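Local coordinates for protein Diedel (Drosophila melanogaster, PDB 3ZZO), which acts as a secreted cytokine that suppresses the immune deficiency pathway and so promotes survival of flies infected with Sindbis virus, at residues S5-E10 with I84-L89; I35-V40 with G66-E71. One frame throughout, in Å; residues are numbered along the deposited sequence. Where two conformers were deposited one is given.

Contact 1 (S5-E10 with I84-L89); sequences SRELVE and IKVTRL
A classic beta bulge marks one end of this antiparallel strand pair: Ile84 and Lys85 both face Glu10, whose carbonyl oxygen is gripped by two amides. Ile84 N donates to Glu10 O at 2.9 Å in the carbonyl plane; Lys85 N donates to the same oxygen, Glu10 O, from above the plane at a longer 3.2 Å. Beyond the bulge the pairing is regular, with Leu8 and Thr87, then Arg6 and Leu89, as hydrogen-bonded pairs.

Glu10 and Lys85 run side by side from their two strands. The lysine chain, bent at chi3 (-63°), brings Lys85 NZ to 3.1 Å from Glu10 OE2 above the carboxylate plane, a salt bridge to which OE1 adds only a weak bond. A water joins the same NZ and OE2, and another links Leu8 O to Thr87 OG1. On this face Leu89 crosses Leu8 at about a right angle, Leu89 CD1 pressed against Leu8 CG at 3.5 Å, tighter than usual.

On the other face the extended chain of Glu7 crosses Val86 obliquely. Val86 CG1, anti to the backbone N (chi1 -178°), packs against the carboxylate, 3.5 Å from Glu7 CD, and the buried Glu7 has its OE1 engaged by a weak hydrogen bond from Ser69 N.

The backbone ladder thus fixes the edge strand of the ferredoxin-like sheet, whereas the solvated Glu10-Lys85 pair probably adds only modest electrostatic strength.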
loop_
_atom_site.group_PDB
_atom_site.type_symbol
_atom_site.label_atom_id
_atom_site.label_comp_id
_atom_site.label_asym_id
_atom_site.label_seq_id
_atom_site.Cartn_x
_atom_site.Cartn_y
_atom_site.Cartn_z
ATOM N N SER A 5 -4.778 0.941 9.470
ATOM C CA SER A 5 -4.953 -0.104 8.471
ATOM C C SER A 5 -3.986 0.112 7.308
ATOM O O SER A 5 -3.756 1.252 6.896
ATOM C CB SER A 5 -6.391 -0.143 7.937
ATOM O OG SER A 5 -7.270 -0.532 8.965
ATOM N N ARG A 6 -3.428 -0.995 6.818
ATOM C CA ARG A 6 -2.587 -0.993 5.625
ATOM C C ARG A 6 -2.674 -2.352 4.972
ATOM O O ARG A 6 -3.302 -3.270 5.541
ATOM C CB ARG A 6 -1.180 -0.558 5.926
ATOM C CG ARG A 6 -0.398 -1.416 6.868
ATOM C CD ARG A 6 0.767 -0.697 7.585
ATOM N NE ARG A 6 1.450 -1.536 8.504
ATOM C CZ ARG A 6 2.732 -1.395 8.771
ATOM N NH1 ARG A 6 3.510 -0.461 8.148
ATOM N NH2 ARG A 6 3.288 -2.233 9.618
ATOM N N GLU A 7 -2.135 -2.519 3.787
ATOM C CA GLU A 7 -2.094 -3.823 3.133
ATOM C C GLU A 7 -0.690 -4.140 2.708
ATOM O O GLU A 7 0.037 -3.298 2.189
ATOM C CB GLU A 7 -3.009 -3.911 1.902
ATOM C CG GLU A 7 -4.471 -4.032 2.219
ATOM C CD GLU A 7 -5.324 -4.150 0.991
ATOM O OE1 GLU A 7 -4.905 -3.807 -0.117
ATOM O OE2 GLU A 7 -6.507 -4.586 1.179
ATOM N N LEU A 8 -0.326 -5.395 2.884
ATOM C CA LEU A 8 0.900 -5.982 2.339
ATOM C C LEU A 8 0.551 -6.658 1.037
ATOM O O LEU A 8 -0.279 -7.582 1.030
ATOM C CB LEU A 8 1.430 -7.072 3.311
ATOM C CG LEU A 8 1.670 -6.711 4.808
ATOM C CD1 LEU A 8 1.754 -7.963 5.669
ATOM C CD2 LEU A 8 2.888 -5.826 4.951
ATOM N N VAL A 9 1.121 -6.231 -0.069
ATOM C CA VAL A 9 0.803 -6.737 -1.375
ATOM C C VAL A 9 2.024 -7.352 -2.020
ATOM O O VAL A 9 3.085 -6.720 -2.087
ATOM C CB VAL A 9 0.260 -5.622 -2.281
ATOM C CG1 VAL A 9 -0.130 -6.153 -3.666
ATOM C CG2 VAL A 9 -0.916 -4.901 -1.631
ATOM N N GLU A 10 1.899 -8.600 -2.474
ATOM C CA GLU A 10 2.929 -9.249 -3.280
ATOM C C GLU A 10 2.398 -9.356 -4.693
ATOM O O GLU A 10 1.235 -9.695 -4.907
ATOM C CB GLU A 10 3.257 -10.655 -2.754
ATOM C CG GLU A 10 3.870 -10.647 -1.399
ATOM C CD GLU A 10 4.285 -12.061 -0.957
ATOM O OE1 GLU A 10 4.292 -13.037 -1.759
ATOM O OE2 GLU A 10 4.543 -12.219 0.267
ATOM N N ILE A 84 -0.526 -11.288 -6.543
ATOM C CA ILE A 84 -0.355 -12.660 -6.063
ATOM C C ILE A 84 -1.008 -12.843 -4.693
ATOM O O ILE A 84 -1.700 -13.814 -4.480
ATOM C CB ILE A 84 1.119 -13.057 -6.008
ATOM C CG1 ILE A 84 1.697 -13.045 -7.422
ATOM C CG2 ILE A 84 1.319 -14.456 -5.392
ATOM C CD1 ILE A 84 3.172 -13.105 -7.472
ATOM N N LYS A 85 -0.734 -11.934 -3.762
ATOM C CA LYS A 85 -1.160 -12.075 -2.365
ATOM C C LYS A 85 -1.459 -10.685 -1.820
ATOM O O LYS A 85 -0.705 -9.749 -2.067
ATOM C CB LYS A 85 0.106 -12.724 -1.552
ATOM C CG LYS A 85 -0.170 -13.107 -0.175
ATOM C CD LYS A 85 1.105 -13.452 0.539
ATOM C CE LYS A 85 1.843 -14.626 -0.018
ATOM N NZ LYS A 85 3.208 -14.944 0.612
ATOM N N VAL A 86 -2.523 -10.571 -1.005
ATOM C CA VAL A 86 -2.829 -9.362 -0.267
ATOM C C VAL A 86 -3.169 -9.721 1.169
ATOM O O VAL A 86 -3.997 -10.611 1.399
ATOM C CB VAL A 86 -4.035 -8.606 -0.877
ATOM C CG1 VAL A 86 -4.329 -7.301 -0.113
ATOM C CG2 VAL A 86 -3.784 -8.292 -2.359
ATOM N N THR A 87 -2.502 -9.088 2.109
ATOM C CA THR A 87 -2.760 -9.281 3.537
ATOM C C THR A 87 -3.168 -7.957 4.147
ATOM O O THR A 87 -2.450 -6.965 4.048
ATOM C CB THR A 87 -1.532 -9.835 4.272
ATOM O OG1 THR A 87 -1.078 -11.003 3.576
ATOM C CG2 THR A 87 -1.861 -10.137 5.730
ATOM N N ARG A 88 -4.327 -7.965 4.789
ATOM C CA ARG A 88 -4.835 -6.770 5.475
ATOM C C ARG A 88 -4.282 -6.688 6.874
ATOM O O ARG A 88 -4.382 -7.627 7.670
ATOM C CB ARG A 88 -6.342 -6.793 5.516
ATOM C CG ARG A 88 -6.988 -6.839 4.146
ATOM C CD ARG A 88 -8.492 -6.955 4.197
ATOM N NE ARG A 88 -8.902 -8.243 4.723
ATOM C CZ ARG A 88 -10.119 -8.758 4.573
ATOM N NH1 ARG A 88 -11.073 -8.109 3.901
ATOM N NH2 ARG A 88 -10.363 -9.975 5.074
ATOM N N LEU A 89 -3.652 -5.563 7.204
ATOM C CA LEU A 89 -3.132 -5.289 8.553
ATOM C C LEU A 89 -3.950 -4.168 9.182
ATOM O O LEU A 89 -4.359 -3.234 8.524
ATOM C CB LEU A 89 -1.669 -4.881 8.476
ATOM C CG LEU A 89 -0.733 -5.855 7.785
ATOM C CD1 LEU A 89 0.698 -5.328 7.819
ATOM C CD2 LEU A 89 -0.742 -7.244 8.424
HETATM O O HOH W 1 0.618 -10.331 1.455
HETATM O O HOH W 2 3.698 -13.723 2.795
#

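Contact 2 (I35-V40 with G66-E71); sequences ICADGV and GDWSQE. With EDO (1,2-ethanediol), chain C.
Packing is densest where the indole of Trp68 lies across the backbone of the turn at Ala37. Ala37 CA sits 3.4 Å above the ring plane, over its centre, and the CB methyl makes a CH-pi contact with the six-membered ring, 3.8 Å from its centroid. Although the side chain of Trp68 sets out away from the turn, its torsions (chi1 -68°, chi2 104°) swing the indole back over it. Ile35 O meets the ring at its edge, with Trp68 CZ3 at 3.5 Å. Ile35 CD1 reaches the start of the helix, 3.6 Å from Ser69 N.

A single hydrogen bond joins the two backbones: Trp68 N donates to Ala37 O at 2.9 Å, fairly straight at the hydrogen (164°) but from above the carbonyl plane. The backbones also come close at Gly39 and Gly66. Glu71 OE1 uses its anti lone pair to hold Asp67 N at 3.0 Å. Glu71 OE2 comes to 3.2 Å from Asp38 O, two acceptors not bonded to each other; Arg75, which donates to Asp38 O and makes a long, weak ion pair with OE2, would be expected to offset their repulsion.

Whereas Ala37 and Ile35 are buried, the outer side is looser: Ser69 OG turns to an ethanediol, probably from the crystallisation liquor, 2.6 Å from EDO O2.

Residues 36-39 form a type I beta turn, with an Asx turn from Asp38 to Val40 N, and Trp68 is the N-cap residue; the turn after strand 31-35 thus packs against the start of helix 69-75, which covers the antiparallel sheet of the ferredoxin-like subdomain SD1.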
loop_
_atom_site.group_PDB
_atom_site.type_symbol
_atom_site.label_atom_id
_atom_site.label_comp_id
_atom_site.label_asym_id
_atom_site.label_seq_id
_atom_site.Cartn_x
_atom_site.Cartn_y
_atom_site.Cartn_z
ATOM N N ILE A 35 0.929 -0.703 1.372
ATOM C CA ILE A 35 0.165 0.425 0.859
ATOM C C ILE A 35 -0.869 0.901 1.849
ATOM O O ILE A 35 -1.321 0.188 2.734
ATOM C CB ILE A 35 -0.537 0.048 -0.479
ATOM C CG1 ILE A 35 -1.554 -1.085 -0.298
ATOM C CG2 ILE A 35 0.479 -0.240 -1.560
ATOM C CD1 ILE A 35 -2.490 -1.298 -1.475
ATOM N N CYS A 36 -1.276 2.155 1.636
ATOM C CA CYS A 36 -2.454 2.730 2.241
ATOM C C CYS A 36 -3.648 2.599 1.292
ATOM O O CYS A 36 -3.525 2.023 0.198
ATOM C CB CYS A 36 -2.191 4.197 2.619
ATOM S SG CYS A 36 -0.798 4.425 3.761
ATOM N N ALA A 37 -4.795 3.125 1.701
ATOM C CA ALA A 37 -6.020 2.953 0.901
ATOM C C ALA A 37 -5.974 3.590 -0.467
ATOM O O ALA A 37 -6.722 3.176 -1.343
ATOM C CB ALA A 37 -7.237 3.472 1.680
ATOM N N ASP A 38 -5.103 4.571 -0.647
ATOM C CA ASP A 38 -4.906 5.208 -1.940
ATOM C C ASP A 38 -4.098 4.379 -2.917
ATOM O O ASP A 38 -3.853 4.812 -4.046
ATOM C CB ASP A 38 -4.309 6.609 -1.768
ATOM C CG ASP A 38 -2.903 6.623 -1.200
ATOM O OD1 ASP A 38 -2.407 5.594 -0.665
ATOM O OD2 ASP A 38 -2.295 7.737 -1.269
ATOM N N GLY A 39 -3.672 3.178 -2.545
ATOM C CA GLY A 39 -2.943 2.341 -3.464
ATOM C C GLY A 39 -1.543 2.840 -3.747
ATOM O O GLY A 39 -0.975 2.477 -4.800
ATOM N N VAL A 40 -0.993 3.606 -2.839
ATOM C CA VAL A 40 0.386 4.073 -2.888
ATOM C C VAL A 40 1.132 3.507 -1.696
ATOM O O VAL A 40 0.576 3.362 -0.611
ATOM C CB VAL A 40 0.438 5.628 -2.920
ATOM C CG1 VAL A 40 1.886 6.134 -2.910
ATOM C CG2 VAL A 40 -0.347 6.190 -4.116
ATOM N N GLY A 66 -9.314 5.455 -0.724
ATOM C CA GLY A 66 -9.349 4.752 -1.991
ATOM C C GLY A 66 -9.674 3.294 -1.808
ATOM O O GLY A 66 -10.113 2.877 -0.742
ATOM N N ASP A 67 -9.422 2.495 -2.835
ATOM C CA ASP A 67 -9.806 1.082 -2.811
ATOM C C ASP A 67 -8.614 0.125 -2.784
ATOM O O ASP A 67 -8.699 -0.996 -3.302
ATOM C CB ASP A 67 -10.938 0.763 -3.743
ATOM C CG ASP A 67 -10.598 0.965 -5.138
ATOM O OD1 ASP A 67 -9.746 1.829 -5.496
ATOM O OD2 ASP A 67 -11.279 0.363 -6.034
ATOM N N TRP A 68 -7.553 0.519 -2.098
ATOM C CA TRP A 68 -6.582 -0.451 -1.586
ATOM C C TRP A 68 -5.825 -1.123 -2.734
ATOM O O TRP A 68 -5.394 -0.440 -3.666
ATOM C CB TRP A 68 -7.246 -1.435 -0.593
ATOM C CG TRP A 68 -7.665 -0.755 0.673
ATOM C CD1 TRP A 68 -8.929 -0.380 1.062
ATOM C CD2 TRP A 68 -6.797 -0.408 1.739
ATOM N NE1 TRP A 68 -8.862 0.187 2.309
ATOM C CE2 TRP A 68 -7.563 0.190 2.745
ATOM C CE3 TRP A 68 -5.412 -0.508 1.918
ATOM C CZ2 TRP A 68 -6.997 0.662 3.929
ATOM C CZ3 TRP A 68 -4.843 -0.022 3.080
ATOM C CH2 TRP A 68 -5.628 0.569 4.051
ATOM N N SER A 69 -5.653 -2.435 -2.685
ATOM C CA SER A 69 -4.871 -3.131 -3.704
ATOM C C SER A 69 -5.455 -2.901 -5.098
ATOM O O SER A 69 -4.717 -2.897 -6.093
ATOM C CB SER A 69 -4.734 -4.608 -3.390
ATOM O OG SER A 69 -6.020 -5.239 -3.277
ATOM N N GLN A 70 -6.774 -2.767 -5.195
ATOM C CA GLN A 70 -7.444 -2.529 -6.482
ATOM C C GLN A 70 -6.991 -1.207 -7.081
ATOM O O GLN A 70 -6.733 -1.107 -8.285
ATOM C CB GLN A 70 -8.964 -2.573 -6.207
ATOM C CG GLN A 70 -9.817 -2.568 -7.454
ATOM C CD GLN A 70 -11.259 -2.861 -7.130
ATOM O OE1 GLN A 70 -11.611 -3.167 -5.993
ATOM N NE2 GLN A 70 -12.124 -2.876 -8.128
ATOM N N GLU A 71 -6.820 -0.200 -6.234
ATOM C CA GLU A 71 -6.294 1.104 -6.658
ATOM C C GLU A 71 -4.794 1.053 -6.994
ATOM O O GLU A 71 -4.351 1.733 -7.905
ATOM C CB GLU A 71 -6.572 2.155 -5.608
ATOM C CG GLU A 71 -6.239 3.536 -6.069
ATOM C CD GLU A 71 -6.927 4.629 -5.327
ATOM O OE1 GLU A 71 -7.838 4.366 -4.529
ATOM O OE2 GLU A 71 -6.534 5.816 -5.543
HETATM C C1 EDO C . -6.655 -8.178 -6.740
HETATM O O1 EDO C . -6.862 -8.990 -5.665
HETATM C C2 EDO C . -6.086 -6.820 -6.268
HETATM O O2 EDO C . -6.947 -6.135 -5.514
#

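Overall arrangement
From the N terminus the chain enters strand 6-13, the first half of contact 1, and later returns along strand 31-35, its other neighbour in the sheet. That strand runs out into the turn of contact 2, and 25 residues without helix or strand follow before the chain comes back at 66-71 to begin helix 69-75. The helix leads to strand 81-89, which closes the much longer loop of contact 1, so the loop of contact 2 lies wholly within it. Glu7 links the two: its backbone pairs with Ile35, and its side chain meets Trp68 and Ser69. Contact 1 joins outer strand 81-89 to strand 6-13; contact 2 sets the helix start against the end of strand 31-35.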